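Local atomic coordinates of leucyl-trna synthetase (Plasmodium falciparum, PDB entry 5FOC), a protein that probably attaches leucine to its tRNA using ATP and removes wrong amino acids through an editing domain, the part of the enzyme in this chain. Residues A[216-220]-A[221-225]; A[269-272]-A[273-276]. The protein carries 2 engineered substitutions. One frame throughout, in Å; residues are numbered along the deposited sequence.

Contact 1: residues A[216-220]-A[221-225]; sequences NKIKG and EHFVG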
loop_
_atom_site.group_PDB
_atom_site.type_symbol
_atom_site.label_atom_id
_atom_site.label_comp_id
_atom_site.label_asym_id
_atom_site.label_seq_id
_atom_site.Cartn_x
_atom_site.Cartn_y
_atom_site.Cartn_z
ATOM N N ASN A 216 1.670 -13.066 -10.839
ATOM C CA ASN A 216 2.865 -13.365 -10.099
ATOM C C ASN A 216 2.574 -13.328 -8.603
ATOM O O ASN A 216 1.560 -12.768 -8.157
ATOM C CB ASN A 216 4.001 -12.344 -10.465
ATOM C CG ASN A 216 5.330 -12.999 -10.634
ATOM O OD1 ASN A 216 5.615 -14.036 -10.064
ATOM N ND2 ASN A 216 6.193 -12.364 -11.494
ATOM N N LYS A 217 3.517 -13.894 -7.857
ATOM C CA LYS A 217 3.503 -13.914 -6.402
ATOM C C LYS A 217 4.941 -13.617 -5.976
ATOM O O LYS A 217 5.857 -14.364 -6.327
ATOM C CB LYS A 217 3.016 -15.280 -5.901
ATOM C CG LYS A 217 3.071 -15.414 -4.422
ATOM C CD LYS A 217 2.620 -16.790 -3.980
ATOM C CE LYS A 217 3.760 -17.781 -3.993
ATOM N NZ LYS A 217 3.247 -19.091 -3.488
ATOM N N ILE A 218 5.132 -12.500 -5.273
ATOM C CA ILE A 218 6.461 -11.958 -5.009
ATOM C C ILE A 218 6.625 -11.590 -3.523
ATOM O O ILE A 218 5.768 -10.890 -2.945
ATOM C CB ILE A 218 6.778 -10.762 -5.978
ATOM C CG1 ILE A 218 6.628 -11.201 -7.434
ATOM C CG2 ILE A 218 8.133 -10.193 -5.682
ATOM C CD1 ILE A 218 6.764 -10.076 -8.455
ATOM N N LYS A 219 7.723 -12.035 -2.909
ATOM C CA LYS A 219 7.989 -11.674 -1.499
ATOM C C LYS A 219 8.192 -10.174 -1.393
ATOM O O LYS A 219 8.807 -9.544 -2.283
ATOM C CB LYS A 219 9.170 -12.426 -0.884
ATOM C CG LYS A 219 8.768 -13.523 0.108
ATOM C CD LYS A 219 9.978 -14.192 0.755
ATOM C CE LYS A 219 10.680 -13.300 1.772
ATOM N NZ LYS A 219 12.110 -13.687 1.919
ATOM N N GLY A 220 7.668 -9.574 -0.354
ATOM C CA GLY A 220 7.659 -8.135 -0.190
ATOM C C GLY A 220 9.036 -7.496 -0.211
ATOM O O GLY A 220 9.171 -6.369 -0.679
ATOM N N GLU A 221 10.038 -8.232 0.265
ATOM C CA GLU A 221 11.418 -7.746 0.320
ATOM C C GLU A 221 11.884 -7.238 -1.052
ATOM O O GLU A 221 12.672 -6.288 -1.160
ATOM C CB GLU A 221 12.371 -8.815 0.851
ATOM C CG GLU A 221 12.474 -10.098 0.067
ATOM C CD GLU A 221 13.582 -11.022 0.578
ATOM O OE1 GLU A 221 14.592 -10.570 1.143
ATOM O OE2 GLU A 221 13.471 -12.224 0.380
ATOM N N HIS A 222 11.376 -7.862 -2.098
ATOM C CA HIS A 222 11.801 -7.512 -3.449
ATOM C C HIS A 222 11.299 -6.184 -3.942
ATOM O O HIS A 222 11.869 -5.587 -4.901
ATOM C CB HIS A 222 11.439 -8.594 -4.421
ATOM C CG HIS A 222 12.111 -9.877 -4.122
ATOM N ND1 HIS A 222 13.478 -9.996 -4.055
ATOM C CD2 HIS A 222 11.612 -11.095 -3.797
ATOM C CE1 HIS A 222 13.799 -11.238 -3.771
ATOM N NE2 HIS A 222 12.681 -11.916 -3.573
ATOM N N PHE A 223 10.286 -5.654 -3.295
ATOM C CA PHE A 223 9.737 -4.343 -3.617
ATOM C C PHE A 223 10.294 -3.197 -2.790
ATOM O O PHE A 223 10.006 -2.022 -3.094
ATOM C CB PHE A 223 8.236 -4.346 -3.469
ATOM C CG PHE A 223 7.516 -5.334 -4.345
ATOM C CD1 PHE A 223 7.647 -5.323 -5.734
ATOM C CD2 PHE A 223 6.622 -6.247 -3.790
ATOM C CE1 PHE A 223 6.923 -6.212 -6.517
ATOM C CE2 PHE A 223 5.919 -7.139 -4.573
ATOM C CZ PHE A 223 6.045 -7.122 -5.922
ATOM N N VAL A 224 11.050 -3.537 -1.738
ATOM C CA VAL A 224 11.602 -2.531 -0.850
ATOM C C VAL A 224 12.537 -1.635 -1.649
ATOM O O VAL A 224 13.391 -2.099 -2.381
ATOM C CB VAL A 224 12.270 -3.148 0.397
ATOM C CG1 VAL A 224 12.992 -2.113 1.237
ATOM C CG2 VAL A 224 11.161 -3.781 1.254
ATOM N N GLY A 225 12.291 -0.340 -1.536
ATOM C CA GLY A 225 13.099 0.690 -2.264
ATOM C C GLY A 225 12.446 1.231 -3.536
ATOM O O GLY A 225 12.842 2.282 -4.054
#
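Lys219 and Glu221 form a salt bridge across the bend where strand 216-219 ends: Lys219 NZ meets Glu221 OE2 from above the carboxylate plane at 2.5 Å, shorter than usual, so the exact length is doubtful. The lysine bends at its third torsion, while Glu221 places CG between its own backbone N and carbonyl carbon (chi1 61°), which directs an otherwise extended side chain to the amine. Beneath the ion pair the backbone coils. His222 N donates to Lys219 O at 3.1 Å and Phe223 N to Gly220 O at 2.9 Å, successive i to i+3 bonds that continue with Val224 N to Glu221 O; residues 221-223 have helical backbone angles but not the regular bonding of a helix. The imidazole of His222 lies with one face over Glu221 CG, 4.0 Å from the ring plane, and its CD2 reaches Lys219 CB, also at 4.0 Å. On the buried side Phe223 and Ile218 cross at about a right angle. The far end of the ring, CZ, touches Ile218 CB at 3.7 Å and packs against CG2 as well; Ile218 CG2 in turn lies 3.9 Å from His222 CB. Phe223 is held further by an edge-to-face contact with Phe123 and by Ile24 of helix 18-35, while strand 216-219 pairs antiparallel with strand 146-152. The turn therefore separates its chemistry by side: charge is paired over the partly exposed outer surface, and the apolar side chains pack the strand end against helix 18-35 and Phe123.

Contact 2: residues A[269-272]-A[273-276]; sequences LEDI and RKKK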
loop_
_atom_site.group_PDB
_atom_site.type_symbol
_atom_site.label_atom_id
_atom_site.label_comp_id
_atom_site.label_asym_id
_atom_site.label_seq_id
_atom_site.Cartn_x
_atom_site.Cartn_y
_atom_site.Cartn_z
ATOM N N LEU A 269 9.564 4.073 11.020
ATOM C CA LEU A 269 10.480 4.956 10.299
ATOM C C LEU A 269 11.689 5.316 11.174
ATOM O O LEU A 269 12.841 5.276 10.689
ATOM C CB LEU A 269 9.735 6.185 9.753
ATOM C CG LEU A 269 10.598 7.203 8.971
ATOM C CD1 LEU A 269 11.375 6.556 7.806
ATOM C CD2 LEU A 269 9.695 8.355 8.504
ATOM N N GLU A 270 11.467 5.617 12.442
ATOM C CA GLU A 270 12.536 5.896 13.395
ATOM C C GLU A 270 13.504 4.711 13.573
ATOM O O GLU A 270 14.692 4.923 13.645
ATOM C CB GLU A 270 11.945 6.363 14.730
ATOM C CG GLU A 270 12.935 6.609 15.858
ATOM C CD GLU A 270 13.756 7.883 15.743
ATOM O OE1 GLU A 270 13.675 8.606 14.722
ATOM O OE2 GLU A 270 14.508 8.155 16.711
ATOM N N ASP A 271 12.996 3.469 13.613
ATOM C CA ASP A 271 13.853 2.274 13.735
ATOM C C ASP A 271 14.692 2.106 12.474
ATOM O O ASP A 271 15.884 1.795 12.530
ATOM C CB ASP A 271 13.018 1.004 13.994
ATOM C CG ASP A 271 12.644 0.823 15.452
ATOM O OD1 ASP A 271 13.128 1.527 16.337
ATOM O OD2 ASP A 271 11.768 -0.021 15.728
ATOM N N ILE A 272 14.074 2.337 11.320
ATOM C CA ILE A 272 14.806 2.256 10.049
ATOM C C ILE A 272 15.932 3.260 9.991
ATOM O O ILE A 272 17.076 2.929 9.609
ATOM C CB ILE A 272 13.846 2.382 8.848
ATOM C CG1 ILE A 272 12.935 1.142 8.802
ATOM C CG2 ILE A 272 14.594 2.469 7.525
ATOM C CD1 ILE A 272 11.782 1.234 7.849
ATOM N N ARG A 273 15.631 4.490 10.379
ATOM C CA ARG A 273 16.609 5.566 10.403
ATOM C C ARG A 273 17.736 5.245 11.371
ATOM O O ARG A 273 18.908 5.318 11.026
ATOM C CB ARG A 273 15.958 6.884 10.782
ATOM C CG ARG A 273 15.104 7.438 9.658
ATOM C CD ARG A 273 14.383 8.693 10.067
ATOM N NE ARG A 273 13.792 9.322 8.908
ATOM C CZ ARG A 273 12.858 10.272 8.914
ATOM N NH1 ARG A 273 12.314 10.708 10.035
ATOM N NH2 ARG A 273 12.419 10.768 7.760
ATOM N N LYS A 274 17.383 4.849 12.575
ATOM C CA LYS A 274 18.349 4.500 13.614
ATOM C C LYS A 274 19.273 3.343 13.219
ATOM O O LYS A 274 20.430 3.333 13.582
ATOM C CB LYS A 274 17.539 4.121 14.861
ATOM C CG LYS A 274 18.307 3.757 16.106
ATOM C CD LYS A 274 17.348 3.409 17.245
ATOM C CE LYS A 274 16.448 4.571 17.665
ATOM N NZ LYS A 274 15.658 4.157 18.861
ATOM N N LYS A 275 18.741 2.359 12.495
ATOM C CA LYS A 275 19.497 1.167 12.125
ATOM C C LYS A 275 19.699 1.167 10.622
ATOM O O LYS A 275 19.632 0.139 9.969
ATOM C CB LYS A 275 18.773 -0.091 12.619
ATOM C CG LYS A 275 18.357 0.018 14.091
ATOM C CD LYS A 275 17.666 -1.222 14.646
ATOM C CE LYS A 275 18.545 -1.933 15.677
ATOM N NZ LYS A 275 17.890 -3.111 16.317
ATOM N N LYS A 276 20.018 2.350 10.096
ATOM C CA LYS A 276 20.127 2.574 8.648
ATOM C C LYS A 276 21.175 1.668 7.993
ATOM O O LYS A 276 20.942 1.191 6.891
ATOM C CB LYS A 276 20.322 4.076 8.304
ATOM C CG LYS A 276 21.494 4.816 8.952
ATOM C CD LYS A 276 21.313 6.328 8.780
ATOM C CE LYS A 276 22.568 7.128 9.119
ATOM N NZ LYS A 276 22.467 8.511 8.573
HETATM O O HOH W 1 12.518 9.627 12.702
#
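Leu269 and Arg273 lie one helical turn apart near the C-terminal end of helix 263-274, and their backbones continue the i to i+4 bonding of the helix to its last turn. Arg273 N donates to Leu269 O at 2.9 Å, Lys274 N to Glu270 O at the same length, and Lys275 N to Asp271 O with a more bent N-H...O angle of 144°. Lys275 then leaves helical geometry and serves as N-cap of helix 276-282. In the packing, a methyl of Leu269, CD2, sits over one face of the Arg273 guanidinium, 3.6 Å above the plane and offset toward its rim. The arginine chain, extended from CG to NE, crosses the leucine obliquely and carries the flat group back along the helix. Polar bridging uses a water in the guanidinium plane, which accepts from Arg273 NH1 at 2.9 Å and donates to Glu270 OE1 at 2.5 Å. Arg273 NE bonds to Leu290 O, so the guanidinium also ties the helix to a following loop. The remaining charges are less close: Asp271 OD1 and Lys274 NZ are 4.4 Å apart, too far for an ion pair, while Asp271 OD2 takes a hydrogen bond from Tyr320 N. The guanidinium is consequently fixed by a leucine methyl against one face and by polar partners around it, whereas Asp271 and Lys274 probably attract each other without direct contact.

How the contacts relate
Both contacts are local, one at the end of a strand and one at the end of a helix of the editing domain, partly buried, with centres about 20 Å apart and nearest atoms about 8 Å apart. Contact 1 lies closer to the centre of the chain and ends a strand of the large mixed sheet; contact 2 lies farther out, where one helix gives way to the next. Strand 238-242 borders both, receiving Phe223 and Val224 from one and Leu269 and Ile272 from the other. The backbone bonds differ, i to i+3 against i to i+4, and so does the handling of charge: direct pairing in 216-225, a water bridge and more distant opposite charges in 269-276.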